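Local coordinates for protein cysteine hydrolase (Pseudomonas syringae pv. phaseolicola 1448A, PDB 3IRV) that probably acts as a hydrolase of the isochorismatase-like cysteine hydrolase family, with no specific substrate assigned, at residues Lys55-Ala59 and Val213-Ile217; Val67-Ile73 and Asp114-Leu120; Glu154-Arg158 and Thr199-Phe204; Asn174-Tyr179 and Ala189-Gln193. All coordinates share one frame; numbering follows the deposited sequence.

Interaction 1: Lys55-Ala59 and Val213-Ile217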
loop_
_atom_site.group_PDB
_atom_site.type_symbol
_atom_site.label_atom_id
_atom_site.label_comp_id
_atom_site.label_asym_id
_atom_site.label_seq_id
_atom_site.Cartn_x
_atom_site.Cartn_y
_atom_site.Cartn_z
ATOM N N LYS A 55 10.597 -14.024 20.461
ATOM C CA LYS A 55 11.857 -14.661 20.056
ATOM C C LYS A 55 12.691 -13.733 19.173
ATOM O O LYS A 55 13.902 -13.610 19.355
ATOM C CB LYS A 55 11.582 -15.979 19.332
ATOM C CG LYS A 55 10.939 -17.048 20.197
ATOM C CD LYS A 55 10.774 -18.316 19.374
ATOM C CE LYS A 55 10.492 -19.535 20.243
ATOM N NZ LYS A 55 9.064 -19.584 20.643
ATOM N N LEU A 56 12.022 -13.080 18.226
ATOM C CA LEU A 56 12.670 -12.142 17.324
ATOM C C LEU A 56 13.339 -11.015 18.086
ATOM O O LEU A 56 14.513 -10.690 17.813
ATOM C CB LEU A 56 11.660 -11.556 16.330
ATOM C CG LEU A 56 12.217 -10.470 15.407
ATOM C CD1 LEU A 56 13.331 -11.016 14.486
ATOM C CD2 LEU A 56 11.056 -9.881 14.607
ATOM N N LEU A 57 12.611 -10.418 19.043
ATOM C CA LEU A 57 13.149 -9.262 19.770
ATOM C C LEU A 57 14.330 -9.667 20.664
ATOM O O LEU A 57 15.328 -8.963 20.728
ATOM C CB LEU A 57 12.059 -8.513 20.563
ATOM C CG LEU A 57 10.886 -8.028 19.689
ATOM C CD1 LEU A 57 9.920 -7.147 20.477
ATOM C CD2 LEU A 57 11.379 -7.293 18.434
ATOM N N GLN A 58 14.233 -10.835 21.283
ATOM C CA GLN A 58 15.331 -11.349 22.092
ATOM C C GLN A 58 16.585 -11.533 21.224
ATOM O O GLN A 58 17.673 -11.120 21.625
ATOM C CB GLN A 58 14.901 -12.642 22.771
ATOM C CG GLN A 58 15.973 -13.339 23.575
ATOM C CD GLN A 58 15.514 -14.716 24.055
ATOM O OE1 GLN A 58 14.978 -15.525 23.277
ATOM N NE2 GLN A 58 15.722 -14.989 25.339
ATOM N N ALA A 59 16.433 -12.099 20.027
ATOM C CA ALA A 59 17.602 -12.264 19.136
ATOM C C ALA A 59 18.155 -10.942 18.626
ATOM O O ALA A 59 19.372 -10.745 18.582
ATOM C CB ALA A 59 17.293 -13.180 17.983
ATOM N N VAL A 213 14.849 -15.723 9.858
ATOM C CA VAL A 213 15.498 -14.429 10.055
ATOM C C VAL A 213 16.363 -14.360 11.332
ATOM O O VAL A 213 17.437 -13.752 11.329
ATOM C CB VAL A 213 14.478 -13.257 9.923
ATOM C CG1 VAL A 213 13.948 -12.794 11.256
ATOM C CG2 VAL A 213 15.111 -12.100 9.135
ATOM N N ILE A 214 15.914 -15.025 12.392
ATOM C CA ILE A 214 16.691 -15.136 13.633
ATOM C C ILE A 214 18.019 -15.856 13.366
ATOM O O ILE A 214 19.077 -15.396 13.799
ATOM C CB ILE A 214 15.873 -15.850 14.736
ATOM C CG1 ILE A 214 14.749 -14.920 15.237
ATOM C CG2 ILE A 214 16.776 -16.329 15.896
ATOM C CD1 ILE A 214 13.767 -15.577 16.202
ATOM N N ARG A 215 17.968 -16.949 12.611
ATOM C CA ARG A 215 19.184 -17.698 12.258
ATOM C C ARG A 215 20.162 -16.854 11.468
ATOM O O ARG A 215 21.380 -16.887 11.699
ATOM C CB ARG A 215 18.812 -18.935 11.455
ATOM C CG ARG A 215 18.142 -19.963 12.321
ATOM C CD ARG A 215 18.118 -21.319 11.681
ATOM N NE ARG A 215 16.755 -21.822 11.555
ATOM C CZ ARG A 215 16.087 -21.843 10.402
ATOM N NH1 ARG A 215 16.674 -21.409 9.268
ATOM N NH2 ARG A 215 14.837 -22.301 10.388
ATOM N N ARG A 216 19.605 -16.070 10.550
ATOM C CA ARG A 216 20.376 -15.198 9.689
ATOM C C ARG A 216 21.027 -14.074 10.494
ATOM O O ARG A 216 22.172 -13.689 10.227
ATOM C CB ARG A 216 19.464 -14.635 8.601
ATOM C CG ARG A 216 20.144 -14.456 7.283
ATOM C CD ARG A 216 19.251 -13.680 6.344
ATOM N NE ARG A 216 18.249 -14.527 5.709
ATOM C CZ ARG A 216 17.222 -14.072 5.000
ATOM N NH1 ARG A 216 16.365 -14.930 4.463
ATOM N NH2 ARG A 216 17.045 -12.762 4.835
ATOM N N ILE A 217 20.301 -13.567 11.497
ATOM C CA ILE A 217 20.822 -12.542 12.403
ATOM C C ILE A 217 21.961 -13.122 13.268
ATOM O O ILE A 217 23.034 -12.511 13.407
ATOM C CB ILE A 217 19.698 -11.976 13.324
ATOM C CG1 ILE A 217 18.785 -11.018 12.540
ATOM C CG2 ILE A 217 20.274 -11.264 14.548
ATOM C CD1 ILE A 217 17.505 -10.618 13.299
#

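Interaction 2: Val67-Ile73 and Asp114-Leu120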
loop_
_atom_site.group_PDB
_atom_site.type_symbol
_atom_site.label_atom_id
_atom_site.label_comp_id
_atom_site.label_asym_id
_atom_site.label_seq_id
_atom_site.Cartn_x
_atom_site.Cartn_y
_atom_site.Cartn_z
ATOM N N VAL A 67 15.535 -2.236 17.682
ATOM C CA VAL A 67 14.128 -2.581 17.727
ATOM C C VAL A 67 13.295 -1.304 17.808
ATOM O O VAL A 67 13.508 -0.482 18.710
ATOM C CB VAL A 67 13.814 -3.432 18.969
ATOM C CG1 VAL A 67 12.323 -3.622 19.122
ATOM C CG2 VAL A 67 14.519 -4.786 18.855
ATOM N N ILE A 68 12.341 -1.171 16.882
ATOM C CA ILE A 68 11.459 0.005 16.804
ATOM C C ILE A 68 10.014 -0.447 16.893
ATOM O O ILE A 68 9.596 -1.310 16.128
ATOM C CB ILE A 68 11.641 0.739 15.464
ATOM C CG1 ILE A 68 13.105 1.183 15.329
ATOM C CG2 ILE A 68 10.662 1.934 15.355
ATOM C CD1 ILE A 68 13.540 1.664 13.922
ATOM N N TYR A 69 9.253 0.133 17.814
ATOM C CA TYR A 69 7.816 -0.140 17.892
ATOM C C TYR A 69 7.058 1.004 17.244
ATOM O O TYR A 69 7.375 2.156 17.494
ATOM C CB TYR A 69 7.369 -0.208 19.347
ATOM C CG TYR A 69 7.929 -1.353 20.144
ATOM C CD1 TYR A 69 7.121 -2.466 20.418
ATOM C CD2 TYR A 69 9.248 -1.316 20.682
ATOM C CE1 TYR A 69 7.604 -3.541 21.192
ATOM C CE2 TYR A 69 9.736 -2.384 21.446
ATOM C CZ TYR A 69 8.905 -3.494 21.698
ATOM O OH TYR A 69 9.432 -4.530 22.484
ATOM N N LEU A 70 6.070 0.691 16.415
ATOM C CA LEU A 70 5.153 1.716 15.916
ATOM C C LEU A 70 3.888 1.655 16.764
ATOM O O LEU A 70 3.438 0.556 17.151
ATOM C CB LEU A 70 4.739 1.431 14.472
ATOM C CG LEU A 70 5.897 1.356 13.480
ATOM C CD1 LEU A 70 5.326 1.172 12.086
ATOM C CD2 LEU A 70 6.792 2.595 13.567
ATOM N N ARG A 71 3.319 2.819 17.062
ATOM C CA ARG A 71 2.015 2.887 17.715
ATOM C C ARG A 71 1.120 3.829 16.943
ATOM O O ARG A 71 1.554 4.936 16.583
ATOM C CB ARG A 71 2.147 3.413 19.150
ATOM C CG ARG A 71 3.092 2.579 20.030
ATOM C CD ARG A 71 3.077 3.054 21.505
ATOM N NE ARG A 71 3.391 4.490 21.598
ATOM C CZ ARG A 71 3.466 5.168 22.739
ATOM N NH1 ARG A 71 3.249 4.547 23.886
ATOM N NH2 ARG A 71 3.741 6.476 22.725
ATOM N N HIS A 72 -0.119 3.405 16.684
ATOM C CA HIS A 72 -1.087 4.269 16.046
ATOM C C HIS A 72 -1.798 5.039 17.151
ATOM O O HIS A 72 -2.539 4.448 17.948
ATOM C CB HIS A 72 -2.074 3.439 15.236
ATOM C CG HIS A 72 -2.909 4.247 14.286
ATOM N ND1 HIS A 72 -3.753 3.676 13.350
ATOM C CD2 HIS A 72 -3.007 5.588 14.110
ATOM C CE1 HIS A 72 -4.335 4.630 12.647
ATOM N NE2 HIS A 72 -3.904 5.798 13.088
ATOM N N ILE A 73 -1.530 6.338 17.224
ATOM C CA ILE A 73 -2.002 7.183 18.323
ATOM C C ILE A 73 -2.337 8.564 17.744
ATOM O O ILE A 73 -1.534 9.133 16.960
ATOM C CB ILE A 73 -0.915 7.348 19.397
ATOM C CG1 ILE A 73 -0.606 6.012 20.094
ATOM C CG2 ILE A 73 -1.386 8.357 20.478
ATOM C CD1 ILE A 73 0.393 6.135 21.233
ATOM N N ASP A 114 15.021 0.499 23.279
ATOM C CA ASP A 114 14.167 0.388 22.084
ATOM C C ASP A 114 13.630 1.765 21.723
ATOM O O ASP A 114 13.629 2.672 22.564
ATOM C CB ASP A 114 12.989 -0.532 22.353
ATOM C CG ASP A 114 13.398 -1.985 22.637
ATOM O OD1 ASP A 114 14.527 -2.381 22.290
ATOM O OD2 ASP A 114 12.553 -2.729 23.177
ATOM N N VAL A 115 13.190 1.914 20.469
ATOM C CA VAL A 115 12.658 3.183 19.976
ATOM C C VAL A 115 11.156 3.032 19.760
ATOM O O VAL A 115 10.694 2.005 19.256
ATOM C CB VAL A 115 13.329 3.613 18.626
ATOM C CG1 VAL A 115 12.881 4.998 18.245
ATOM C CG2 VAL A 115 14.837 3.623 18.765
ATOM N N ILE A 116 10.392 4.045 20.166
ATOM C CA ILE A 116 8.952 4.055 19.948
ATOM C C ILE A 116 8.640 5.208 18.983
ATOM O O ILE A 116 9.000 6.359 19.253
ATOM C CB ILE A 116 8.167 4.180 21.276
ATOM C CG1 ILE A 116 8.523 2.974 22.189
ATOM C CG2 ILE A 116 6.667 4.250 20.975
ATOM C CD1 ILE A 116 7.883 3.028 23.600
ATOM N N VAL A 117 7.991 4.888 17.857
ATOM C CA VAL A 117 7.608 5.893 16.869
ATOM C C VAL A 117 6.093 5.898 16.754
ATOM O O VAL A 117 5.488 4.847 16.506
ATOM C CB VAL A 117 8.258 5.576 15.461
ATOM C CG1 VAL A 117 7.631 6.408 14.347
ATOM C CG2 VAL A 117 9.800 5.782 15.524
ATOM N N ASP A 118 5.486 7.068 16.964
ATOM C CA ASP A 118 4.024 7.192 16.909
ATOM C C ASP A 118 3.582 7.695 15.539
ATOM O O ASP A 118 4.305 8.435 14.880
ATOM C CB ASP A 118 3.515 8.127 18.011
ATOM C CG ASP A 118 3.730 7.563 19.422
ATOM O OD1 ASP A 118 3.959 6.349 19.576
ATOM O OD2 ASP A 118 3.681 8.354 20.381
ATOM N N LYS A 119 2.384 7.294 15.114
ATOM C CA LYS A 119 1.894 7.657 13.785
ATOM C C LYS A 119 0.404 7.914 13.820
ATOM O O LYS A 119 -0.290 7.331 14.643
ATOM C CB LYS A 119 2.206 6.546 12.782
ATOM C CG LYS A 119 1.532 5.184 13.107
ATOM C CD LYS A 119 2.086 4.079 12.182
ATOM C CE LYS A 119 1.513 2.699 12.499
ATOM N NZ LYS A 119 0.094 2.549 12.026
ATOM N N LEU A 120 -0.059 8.783 12.922
ATOM C CA LEU A 120 -1.457 9.198 12.897
ATOM C C LEU A 120 -2.353 8.338 12.005
ATOM O O LEU A 120 -3.589 8.456 12.070
ATOM C CB LEU A 120 -1.581 10.659 12.425
ATOM C CG LEU A 120 -0.880 11.736 13.248
ATOM C CD1 LEU A 120 -1.011 13.106 12.506
ATOM C CD2 LEU A 120 -1.449 11.803 14.655
HETATM O O HOH W 1 16.618 -1.805 20.558
#

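Interaction 3: Glu154-Arg158 and Thr199-Phe204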
loop_
_atom_site.group_PDB
_atom_site.type_symbol
_atom_site.label_atom_id
_atom_site.label_comp_id
_atom_site.label_asym_id
_atom_site.label_seq_id
_atom_site.Cartn_x
_atom_site.Cartn_y
_atom_site.Cartn_z
ATOM N N GLU A 154 1.570 -3.728 5.601
ATOM C CA GLU A 154 1.825 -3.563 4.157
ATOM C C GLU A 154 2.095 -2.113 3.749
ATOM O O GLU A 154 2.921 -1.867 2.881
ATOM C CB GLU A 154 0.689 -4.138 3.318
ATOM C CG GLU A 154 1.102 -5.321 2.526
ATOM C CD GLU A 154 0.195 -5.554 1.353
ATOM O OE1 GLU A 154 -0.601 -6.490 1.391
ATOM O OE2 GLU A 154 0.241 -4.768 0.409
ATOM N N THR A 155 1.401 -1.144 4.347
ATOM C CA THR A 155 1.689 0.259 3.974
ATOM C C THR A 155 3.114 0.631 4.383
ATOM O O THR A 155 3.824 1.284 3.620
ATOM C CB THR A 155 0.665 1.256 4.542
ATOM O OG1 THR A 155 -0.649 0.789 4.208
ATOM C CG2 THR A 155 0.870 2.635 3.928
ATOM N N THR A 156 3.535 0.200 5.574
ATOM C CA THR A 156 4.923 0.378 5.983
ATOM C C THR A 156 5.921 -0.294 5.002
ATOM O O THR A 156 6.927 0.303 4.618
ATOM C CB THR A 156 5.100 -0.124 7.424
ATOM O OG1 THR A 156 4.140 0.569 8.258
ATOM C CG2 THR A 156 6.550 0.107 7.930
ATOM N N ILE A 157 5.625 -1.529 4.606
ATOM C CA ILE A 157 6.411 -2.224 3.586
ATOM C C ILE A 157 6.459 -1.485 2.234
ATOM O O ILE A 157 7.552 -1.247 1.709
ATOM C CB ILE A 157 5.872 -3.652 3.407
ATOM C CG1 ILE A 157 6.091 -4.444 4.702
ATOM C CG2 ILE A 157 6.536 -4.361 2.213
ATOM C CD1 ILE A 157 5.349 -5.824 4.736
ATOM N N ARG A 158 5.296 -1.112 1.679
ATOM C CA ARG A 158 5.261 -0.358 0.402
ATOM C C ARG A 158 6.019 0.957 0.514
ATOM O O ARG A 158 6.838 1.290 -0.339
ATOM C CB ARG A 158 3.821 -0.049 0.030
ATOM C CG ARG A 158 3.025 -1.321 -0.268
ATOM C CD ARG A 158 1.573 -1.003 -0.501
ATOM N NE ARG A 158 0.773 -2.217 -0.690
ATOM C CZ ARG A 158 0.020 -2.472 -1.760
ATOM N NH1 ARG A 158 -0.053 -1.602 -2.752
ATOM N NH2 ARG A 158 -0.655 -3.622 -1.837
ATOM N N THR A 199 1.788 -10.967 -2.683
ATOM C CA THR A 199 2.043 -9.644 -3.253
ATOM C C THR A 199 3.379 -9.078 -2.785
ATOM O O THR A 199 4.194 -8.589 -3.578
ATOM C CB THR A 199 0.904 -8.689 -2.872
ATOM O OG1 THR A 199 -0.306 -9.176 -3.463
ATOM C CG2 THR A 199 1.160 -7.256 -3.390
ATOM N N ILE A 200 3.631 -9.172 -1.482
ATOM C CA ILE A 200 4.936 -8.704 -0.971
ATOM C C ILE A 200 6.105 -9.442 -1.634
ATOM O O ILE A 200 7.086 -8.812 -2.055
ATOM C CB ILE A 200 5.021 -8.807 0.553
ATOM C CG1 ILE A 200 3.949 -7.927 1.201
ATOM C CG2 ILE A 200 6.457 -8.483 1.045
ATOM C CD1 ILE A 200 3.631 -8.389 2.653
ATOM N N ALA A 201 6.004 -10.779 -1.738
ATOM C CA ALA A 201 7.101 -11.553 -2.328
ATOM C C ALA A 201 7.312 -11.253 -3.836
ATOM O O ALA A 201 8.421 -11.389 -4.355
ATOM C CB ALA A 201 6.834 -13.031 -2.120
ATOM N N TYR A 202 6.245 -10.850 -4.523
ATOM C CA TYR A 202 6.354 -10.599 -5.965
ATOM C C TYR A 202 6.727 -9.144 -6.245
ATOM O O TYR A 202 7.379 -8.844 -7.248
ATOM C CB TYR A 202 5.027 -10.932 -6.653
ATOM C CG TYR A 202 5.146 -11.228 -8.133
ATOM C CD1 TYR A 202 5.353 -12.538 -8.586
ATOM C CD2 TYR A 202 5.027 -10.201 -9.085
ATOM C CE1 TYR A 202 5.448 -12.814 -9.965
ATOM C CE2 TYR A 202 5.117 -10.467 -10.453
ATOM C CZ TYR A 202 5.336 -11.772 -10.876
ATOM O OH TYR A 202 5.429 -12.007 -12.234
ATOM N N GLU A 203 6.282 -8.233 -5.373
ATOM C CA GLU A 203 6.346 -6.798 -5.700
ATOM C C GLU A 203 7.242 -5.946 -4.792
ATOM O O GLU A 203 7.741 -4.893 -5.242
ATOM C CB GLU A 203 4.952 -6.154 -5.625
ATOM C CG GLU A 203 3.807 -6.875 -6.315
ATOM C CD GLU A 203 3.888 -6.874 -7.833
ATOM O OE1 GLU A 203 4.850 -6.318 -8.421
ATOM O OE2 GLU A 203 2.976 -7.472 -8.450
ATOM N N PHE A 204 7.370 -6.308 -3.511
ATOM C CA PHE A 204 7.920 -5.332 -2.544
ATOM C C PHE A 204 9.192 -5.734 -1.811
ATOM O O PHE A 204 9.901 -4.851 -1.335
ATOM C CB PHE A 204 6.889 -4.933 -1.464
ATOM C CG PHE A 204 5.539 -4.505 -2.010
ATOM C CD1 PHE A 204 5.442 -3.605 -3.079
ATOM C CD2 PHE A 204 4.360 -4.976 -1.423
ATOM C CE1 PHE A 204 4.206 -3.201 -3.570
ATOM C CE2 PHE A 204 3.119 -4.592 -1.913
ATOM C CZ PHE A 204 3.043 -3.717 -2.999
#

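Interaction 4: Asn174-Tyr179 and Ala189-Gln193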
loop_
_atom_site.group_PDB
_atom_site.type_symbol
_atom_site.label_atom_id
_atom_site.label_comp_id
_atom_site.label_asym_id
_atom_site.label_seq_id
_atom_site.Cartn_x
_atom_site.Cartn_y
_atom_site.Cartn_z
ATOM N N ASN A 174 3.013 -11.629 11.125
ATOM C CA ASN A 174 2.126 -10.535 10.724
ATOM C C ASN A 174 0.724 -11.098 10.769
ATOM O O ASN A 174 0.466 -12.158 10.194
ATOM C CB ASN A 174 2.456 -10.046 9.298
ATOM C CG ASN A 174 3.695 -9.133 9.267
ATOM O OD1 ASN A 174 3.596 -7.934 9.540
ATOM N ND2 ASN A 174 4.867 -9.715 8.977
ATOM N N ALA A 175 -0.170 -10.383 11.438
ATOM C CA ALA A 175 -1.540 -10.869 11.684
ATOM C C ALA A 175 -2.578 -10.100 10.877
ATOM O O ALA A 175 -2.618 -8.877 10.955
ATOM C CB ALA A 175 -1.870 -10.721 13.173
ATOM N N ALA A 176 -3.423 -10.823 10.133
ATOM C CA ALA A 176 -4.476 -10.202 9.342
ATOM C C ALA A 176 -5.849 -10.367 10.003
ATOM O O ALA A 176 -6.024 -11.189 10.916
ATOM C CB ALA A 176 -4.500 -10.795 7.930
ATOM N N MET A 177 -6.811 -9.581 9.531
ATOM C CA MET A 177 -8.151 -9.639 10.094
ATOM C C MET A 177 -9.164 -9.974 9.009
ATOM O O MET A 177 -8.917 -9.770 7.819
ATOM C CB MET A 177 -8.505 -8.323 10.802
ATOM C CG MET A 177 -8.840 -7.159 9.873
ATOM S SD MET A 177 -9.286 -5.654 10.774
ATOM C CE MET A 177 -10.427 -6.266 12.030
ATOM N N ASP A 178 -10.285 -10.557 9.430
ATOM C CA ASP A 178 -11.416 -10.845 8.524
ATOM C C ASP A 178 -12.068 -9.520 8.167
ATOM O O ASP A 178 -12.025 -8.599 8.961
ATOM C CB ASP A 178 -12.484 -11.665 9.263
ATOM C CG ASP A 178 -11.970 -13.010 9.766
ATOM O OD1 ASP A 178 -11.501 -13.832 8.960
ATOM O OD2 ASP A 178 -12.055 -13.259 10.990
ATOM N N TYR A 179 -12.714 -9.443 7.007
ATOM C CA TYR A 179 -13.497 -8.268 6.619
ATOM C C TYR A 179 -14.934 -8.704 6.381
ATOM O O TYR A 179 -15.151 -9.836 5.961
ATOM C CB TYR A 179 -12.995 -7.694 5.288
ATOM C CG TYR A 179 -11.713 -6.896 5.407
ATOM C CD1 TYR A 179 -11.690 -5.680 6.080
ATOM C CD2 TYR A 179 -10.519 -7.382 4.854
ATOM C CE1 TYR A 179 -10.508 -4.949 6.201
ATOM C CE2 TYR A 179 -9.320 -6.648 4.952
ATOM C CZ TYR A 179 -9.336 -5.432 5.625
ATOM O OH TYR A 179 -8.164 -4.723 5.736
ATOM N N ALA A 189 -9.446 -13.644 7.096
ATOM C CA ALA A 189 -8.046 -13.321 7.416
ATOM C C ALA A 189 -7.066 -14.182 6.651
ATOM O O ALA A 189 -6.046 -13.681 6.162
ATOM C CB ALA A 189 -7.772 -13.406 8.922
ATOM N N ALA A 190 -7.384 -15.473 6.493
ATOM C CA ALA A 190 -6.483 -16.378 5.744
ATOM C C ALA A 190 -6.315 -15.933 4.290
ATOM O O ALA A 190 -5.214 -15.976 3.742
ATOM C CB ALA A 190 -7.001 -17.806 5.795
ATOM N N ASP A 191 -7.397 -15.479 3.673
ATOM C CA ASP A 191 -7.311 -15.016 2.292
ATOM C C ASP A 191 -6.524 -13.705 2.192
ATOM O O ASP A 191 -5.687 -13.545 1.300
ATOM C CB ASP A 191 -8.693 -14.890 1.706
ATOM C CG ASP A 191 -9.246 -16.248 1.254
ATOM O OD1 ASP A 191 -8.485 -17.240 1.234
ATOM O OD2 ASP A 191 -10.417 -16.312 0.905
ATOM N N VAL A 192 -6.793 -12.784 3.119
ATOM C CA VAL A 192 -6.020 -11.538 3.203
ATOM C C VAL A 192 -4.539 -11.855 3.302
ATOM O O VAL A 192 -3.740 -11.294 2.550
ATOM C CB VAL A 192 -6.460 -10.680 4.404
ATOM C CG1 VAL A 192 -5.540 -9.471 4.566
ATOM C CG2 VAL A 192 -7.885 -10.168 4.185
ATOM N N GLN A 193 -4.194 -12.739 4.231
ATOM C CA GLN A 193 -2.805 -13.112 4.477
ATOM C C GLN A 193 -2.126 -13.728 3.243
ATOM O O GLN A 193 -1.008 -13.320 2.899
ATOM C CB GLN A 193 -2.727 -14.063 5.671
ATOM C CG GLN A 193 -1.280 -14.331 6.160
ATOM C CD GLN A 193 -0.751 -13.257 7.102
ATOM O OE1 GLN A 193 -1.404 -12.248 7.332
ATOM N NE2 GLN A 193 0.482 -13.463 7.617
#

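Interaction 1: Lys55-Ala59 and Val213-Ile217
The backbone bond from I217 N to V213 O, 2.9 Å, closes the helical turn of 210-220 that carries V213, I214 and I217, the residues meeting K55, L56 and A59 of helix 50-62. Between the two helices the contact is apolar. Their axes run almost parallel, 6° apart and 9.9 Å from each other. I214 does most of the reaching. Its CG1 lies anti to the carbonyl carbon (chi1 -72°) and the chain then runs on extended, which lays CD1 against the opposite backbone, 3.7 Å from L56 N, and next to K55 CB. The other branch, I214 CG2, meets the methyl A59 CB at 3.8 Å. One turn on, I217 CG2 lies near A59 O. Deeper in, L56 swings CG away from its own backbone N (chi1 175°) and sends CD1 obliquely across V213 CG1, 3.7 Å away, with I217 CD1 a looser neighbour. These inner side chains rest on the sheet: L56 touches V25, C145 and L170, while V213 and I217 both reach I143. The two helices therefore lie next to each other on one face of the sheet, over strands 23-28, 141-147 and 166-170.

Interaction 2: Val67-Ile73 and Asp114-Leu120
Two parallel strands, 66-72 and 115-119, pair at one margin of the central sheet, which continues on the far side of 66-72 with strand 23-28. Y69 N gives its hydrogen to V115 O at 2.8 Å, and Y69 O takes one from V117 N at 2.8 Å. The alternation runs on to I73 N and K119 O, and the strand axes cross at -26°. On the face carrying Y69, R71 and D118, the arginine grips its neighbour side-on: R71 NE meets D118 OD1 at 2.8 Å and R71 NH2 meets D118 OD2 at 3.0 Å. The guanidinium and carboxylate are nearly coplanar, 24° apart, and the methyl I116 CG2 lies over one guanidinium face. R97 adds a second charge to D118 OD2. At the start of the pair, D114 OD2 comes up to the edge of the Y69 ring, 3.3 Å from CE2, and is itself held by Q111 and R61. A water links V67 N to D114 OD1. The other face carries I68, L70 and V117, with L70 CD2 against V117 CB at 3.8 Å. K119 leaves the backbone with CG wedged between N and the carbonyl carbon (chi1 62°). Its chain passes L70 CB, 4.0 Å from CE, and NZ bonds to D29, F121 O and Y122 O. A lysine at the C-terminal end of a parallel strand, paired with an aspartate, is consistent with the Asp-Lys-Cys site of isochorismatase-like cysteine hydrolases.

Interaction 3: Glu154-Arg158 and Thr199-Phe204
This is buried helix-helix packing between 149-162 and 189-204, on one face of the sheet and up against the second subunit. The short axes run the same way, crossing at -16° and 11.6 Å apart. R158 and F204 carry the contact. The ring puts CZ over the centre of the guanidinium, 3.5 Å from R158 CZ, but the two planes stand 51° apart, so this is no flat stack. R158 CG adds a CH-pi contact over the ring face, 3.8 Å from the F204 centroid, while E203 CB covers the opposite face. What fixes the guanidinium's rotation is E154, one turn earlier: its OE2 takes both R158 NE (2.8 Å) and R158 NH2 (2.7 Å), in the guanidinium plane. S196 holds the other oxygen, OE1, so the carboxylate joins both helices. On the side facing A169 of strand 166-170, the packing is aliphatic: I157 CD1 meets I200 CD1 at 3.7 Å, and I157 CG2 meets F204 CB. R158 also bonds to N150 O and T155 OG1 of the second subunit. Such neighbouring helices, layered on a parallel sheet with their outer side turned to a partner chain, are characteristic of an alpha/beta/alpha fold assembled into a dimer.

Interaction 4: Asn174-Tyr179 and Ala189-Gln193
V192 spreads over the segment that leaves strand 174-175: CG1 sits 3.8 Å from A176 CB, while CG2 comes to the edge of the Y179 ring, 3.9 Å from CE2, the two side chains crossing at about a right angle. The contact is the opening of a beta-alpha-beta crossover, in which the chain goes from strand 166-170, past 174-175, through helix 189-204 to strand 206-208, the parallel neighbour of 166-170. The first turn of that helix packs against the 174-179 segment. A189 turns its methyl onto the backbone, CB 3.5 Å from A176 O, and its own N-H is taken by the D178 carboxylate, with A189 N to D178 OD1 at 2.8 Å and the bond fairly straight at 161°. The donor comes from above the carboxylate plane, and K44 holds the second oxygen, OD2. An acidic group at the first residues of a helix probably interacts favourably with the helix dipole. Beyond the V192 contact, Y179 OH bonds to N150 of its own chain and to E203 of the second subunit, so the same ring also belongs to the dimer interface. At the other end, Q193 bends at chi2 (83°), folding its amide back toward the strand. Q193 OE1 accepts from T149 OG1 and lies 3.5 Å from A176 CB. Q193 NE2 also donates to a glycerol, probably from the crystallisation liquor, and to N174 O at 2.9 Å, a bent bond whose donor is tilted out of the carbonyl plane.

Overall arrangement
Interactions 1 and 3 put helix pairs on opposite faces of one parallel sheet, their centres 21 Å apart, and interaction 2 supplies part of that sheet. L57 joins interaction 1 to interaction 2, its CD1 3.3 Å from Y69 OH. On the other face, L70 CD1 approaches T156 OG1 of interaction 3 at 4.1 Å. Interactions 3 and 4 sit on the same helix, 189-204, with centres 15 Å apart, and both meet the second subunit. The glycerol at Q193 belongs to interaction 4; K119 and D29, the pair consistent with the family's active site, go with interaction 2. The centres of interactions 2 and 4 lie 22 Å apart.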